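Local coordinates for protein EST1E (Clostridium proteoclasticum, PDB 2WTM) that probably hydrolyses ester bonds, including those of feruloyl esters, as a promiscuous serine esterase of the alpha/beta-hydrolase fold from a rumen bacterium, at residues Phe151-Ile156 and Val173-Gln177. Numbering follows the deposited sequence.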
ATOM      1  N   PHE A 151       2.664 -11.738 -18.822  1.00 21.64           N
ATOM      2  CA  PHE A 151       4.083 -11.342 -18.648  1.00 21.61           C
ATOM      3  C   PHE A 151       4.685 -12.267 -17.611  1.00 20.52           C
ATOM      4  O   PHE A 151       3.961 -13.090 -17.050  1.00 20.77           O
ATOM      5  CB  PHE A 151       4.210  -9.852 -18.192  1.00 22.24           C
ATOM      6  CG  PHE A 151       3.296  -9.516 -17.054  1.00 21.21           C
ATOM      7  CD1 PHE A 151       3.677  -9.829 -15.735  1.00 20.09           C
ATOM      8  CD2 PHE A 151       2.048  -8.981 -17.287  1.00 20.73           C
ATOM      9  CE1 PHE A 151       2.789  -9.604 -14.673  1.00 20.33           C
ATOM     10  CE2 PHE A 151       1.172  -8.766 -16.273  1.00 19.13           C
ATOM     11  CZ  PHE A 151       1.535  -9.079 -14.932  1.00 20.95           C
ATOM     12  N   ASP A 152       5.993 -12.139 -17.395  1.00 20.19           N
ATOM     13  CA  ASP A 152       6.728 -12.944 -16.409  1.00 19.91           C
ATOM     14  C   ASP A 152       6.507 -12.259 -15.069  1.00 18.79           C
ATOM     15  O   ASP A 152       6.877 -11.053 -14.921  1.00 17.02           O
ATOM     16  CB  ASP A 152       8.222 -12.921 -16.728  1.00 20.93           C
ATOM     17  CG  ASP A 152       9.042 -13.787 -15.780  1.00 23.00           C
ATOM     18  OD1 ASP A 152       8.530 -14.242 -14.720  1.00 21.14           O
ATOM     19  OD2 ASP A 152      10.240 -14.061 -16.128  1.00 26.45           O
ATOM     20  N   PRO A 153       5.854 -12.975 -14.139  1.00 18.28           N
ATOM     21  CA  PRO A 153       5.594 -12.292 -12.848  1.00 17.33           C
ATOM     22  C   PRO A 153       6.829 -12.068 -11.996  1.00 17.79           C
ATOM     23  O   PRO A 153       6.759 -11.392 -10.971  1.00 16.17           O
ATOM     24  CB  PRO A 153       4.618 -13.222 -12.145  1.00 17.17           C
ATOM     25  CG  PRO A 153       4.994 -14.625 -12.675  1.00 18.26           C
ATOM     26  CD  PRO A 153       5.327 -14.345 -14.156  1.00 19.12           C
ATOM     27  N   GLU A 154       7.964 -12.672 -12.365  1.00 17.51           N
ATOM     28  CA  GLU A 154       9.215 -12.460 -11.733  1.00 18.28           C
ATOM     29  C   GLU A 154      10.163 -11.571 -12.543  1.00 19.53           C
ATOM     30  O   GLU A 154      11.289 -11.346 -12.115  1.00 22.40           O
ATOM     31  CB  GLU A 154       9.908 -13.834 -11.536  1.00 18.83           C
ATOM     32  CG  GLU A 154       9.082 -14.808 -10.724  1.00 21.87           C
ATOM     33  CD  GLU A 154       8.748 -14.283  -9.335  1.00 21.14           C
ATOM     34  OE1 GLU A 154       9.661 -13.700  -8.746  1.00 25.94           O
ATOM     35  OE2 GLU A 154       7.628 -14.520  -8.868  1.00 27.49           O
ATOM     36  N   ASN A 155       9.733 -11.055 -13.691  1.00 17.72           N
ATOM     37  CA  ASN A 155      10.507 -10.052 -14.414  1.00 19.19           C
ATOM     38  C   ASN A 155       9.477  -9.151 -15.081  1.00 17.49           C
ATOM     39  O   ASN A 155       9.168  -9.190 -16.278  1.00 18.17           O
ATOM     40  CB  ASN A 155      11.464 -10.679 -15.428  1.00 20.49           C
ATOM     41  CG  ASN A 155      12.605 -11.448 -14.752  1.00 24.30           C
ATOM     42  OD1 ASN A 155      13.500 -10.846 -14.104  1.00 30.73           O
ATOM     43  ND2 ASN A 155      12.524 -12.780 -14.811  1.00 27.24           N
ATOM     44  N   ILE A 156       8.857  -8.420 -14.214  1.00 16.46           N
ATOM     45  CA  ILE A 156       7.691  -7.586 -14.570  1.00 15.85           C
ATOM     46  C   ILE A 156       8.153  -6.481 -15.538  1.00 13.47           C
ATOM     47  O   ILE A 156       9.180  -5.857 -15.308  1.00 15.71           O
ATOM     48  CB  ILE A 156       7.127  -6.951 -13.293  1.00 15.39           C
ATOM     49  CG1 ILE A 156       6.485  -8.029 -12.435  1.00 16.20           C
ATOM     50  CG2 ILE A 156       6.074  -5.806 -13.552  1.00 13.56           C
ATOM     51  CD1 ILE A 156       6.180  -7.585 -11.034  1.00 17.73           C
ATOM     52  N   VAL A 173       1.761  -3.689 -10.909  1.00  8.16           N
ATOM     53  CA  VAL A 173       1.872  -5.143 -10.700  1.00  9.98           C
ATOM     54  C   VAL A 173       2.684  -5.527  -9.445  1.00  9.31           C
ATOM     55  O   VAL A 173       2.240  -6.357  -8.673  1.00  9.61           O
ATOM     56  CB  VAL A 173       2.463  -5.877 -11.943  1.00 10.09           C
ATOM     57  CG1 VAL A 173       2.593  -7.392 -11.735  1.00 12.21           C
ATOM     58  CG2 VAL A 173       1.595  -5.502 -13.182  1.00 11.83           C
ATOM     59  N   ARG A 174       3.821  -4.854  -9.243  1.00 10.14           N
ATOM     60  CA  ARG A 174       4.628  -5.065  -8.013  1.00  9.94           C
ATOM     61  C   ARG A 174       3.804  -4.914  -6.750  1.00  9.52           C
ATOM     62  O   ARG A 174       3.916  -5.669  -5.820  1.00 10.77           O
ATOM     63  CB  ARG A 174       5.814  -4.153  -8.024  1.00  9.27           C
ATOM     64  CG  ARG A 174       6.746  -4.313  -9.205  1.00  9.72           C
ATOM     65  CD  ARG A 174       7.970  -3.518  -9.141  1.00 10.88           C
ATOM     66  NE  ARG A 174       8.809  -3.678 -10.324  1.00 12.66           N
ATOM     67  CZ  ARG A 174       9.743  -4.607 -10.453  1.00 15.34           C
ATOM     68  NH1 ARG A 174       9.969  -5.450  -9.460  1.00 12.59           N
ATOM     69  NH2 ARG A 174      10.481  -4.685 -11.557  1.00 15.63           N
ATOM     70  N   VAL A 175       2.948  -3.873  -6.744  1.00  8.82           N
ATOM     71  CA  VAL A 175       2.063  -3.617  -5.623  1.00  8.97           C
ATOM     72  C   VAL A 175       0.947  -4.645  -5.543  1.00  8.57           C
ATOM     73  O   VAL A 175       0.632  -5.195  -4.502  1.00  8.50           O
ATOM     74  CB  VAL A 175       1.487  -2.191  -5.724  1.00  8.32           C
ATOM     75  CG1 VAL A 175       0.342  -2.000  -4.778  1.00 10.01           C
ATOM     76  CG2 VAL A 175       2.586  -1.151  -5.503  1.00  7.63           C
ATOM     77  N   ALA A 176       0.283  -4.897  -6.648  1.00  7.93           N
ATOM     78  CA  ALA A 176      -0.859  -5.798  -6.667  1.00  8.60           C
ATOM     79  C   ALA A 176      -0.497  -7.184  -6.150  1.00  9.04           C
ATOM     80  O   ALA A 176      -1.278  -7.858  -5.456  1.00  9.82           O
ATOM     81  CB  ALA A 176      -1.457  -5.922  -8.063  1.00  9.70           C
ATOM     82  N   GLN A 177       0.655  -7.641  -6.574  1.00 10.14           N
ATOM     83  CA  GLN A 177       1.074  -8.953  -6.170  1.00  9.62           C
ATOM     84  C   GLN A 177       1.135  -9.145  -4.634  1.00 10.49           C
ATOM     85  O   GLN A 177       1.073 -10.298  -4.138  1.00 10.56           O
ATOM     86  CB  GLN A 177       2.460  -9.240  -6.767  1.00 10.68           C
ATOM     87  CG  GLN A 177       2.503  -9.555  -8.258  1.00  9.11           C
ATOM     88  CD  GLN A 177       3.899  -9.948  -8.695  1.00 11.52           C
ATOM     89  OE1 GLN A 177       4.874  -9.643  -8.041  1.00 15.18           O
ATOM     90  NE2 GLN A 177       3.987 -10.583  -9.882  1.00 12.85           N
TER
HETATM   91  O   HOH W   1      10.015  -3.316 -14.244  1.00 17.62           O
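In the insertion that follows strand 125-131 of this alpha/beta-hydrolase fold, a loop shaped by a type I beta turn from Asp-152 to Asn-155, with an Asx turn at Asp-152, packs on the short helix 171-176. The loop holds its own shape: Asp-152 OD1 accepts from Glu-154 N (2.9 Å), Asp-152 OD2 from Asn-155 ND2 (2.9 Å), and Asn-155 N donates to Asp-152 O (3.1 Å). Pro-153, its phi fixed near -71°, suits the first corner of such a turn. Pro-153 O accepts a nearly straight hydrogen bond from Gln-177 NE2 (3.1 Å), a nitrogen that also donates to Ala-141 O. Beside this bond lies an apolar patch. Ile-156 CD1 meets Val-173 CG1 (3.7 Å) and the aliphatic Arg-174 CG (3.8 Å), while Phe-151 CE1 reaches the same Val-173 CG1 (3.7 Å); one methyl of the branched valine thus touches both larger side chains. Arg-174 is long enough to lay its guanidinium across Ile-156, and a water joins Arg-174 NH2 (3.1 Å) to Ile-156 O (2.9 Å). The charge of Arg-174 is met by Asp-123 of the second subunit; Arg-122 of that subunit forms a salt bridge with Glu-154 and donates to Gln-177 OE1. Apolar contacts, one direct hydrogen bond and a water therefore join loop and helix within the chain, while the Glu-154 carboxylate, Arg-174 NH1 and Gln-177 OE1 tie both segments into the dimer interface.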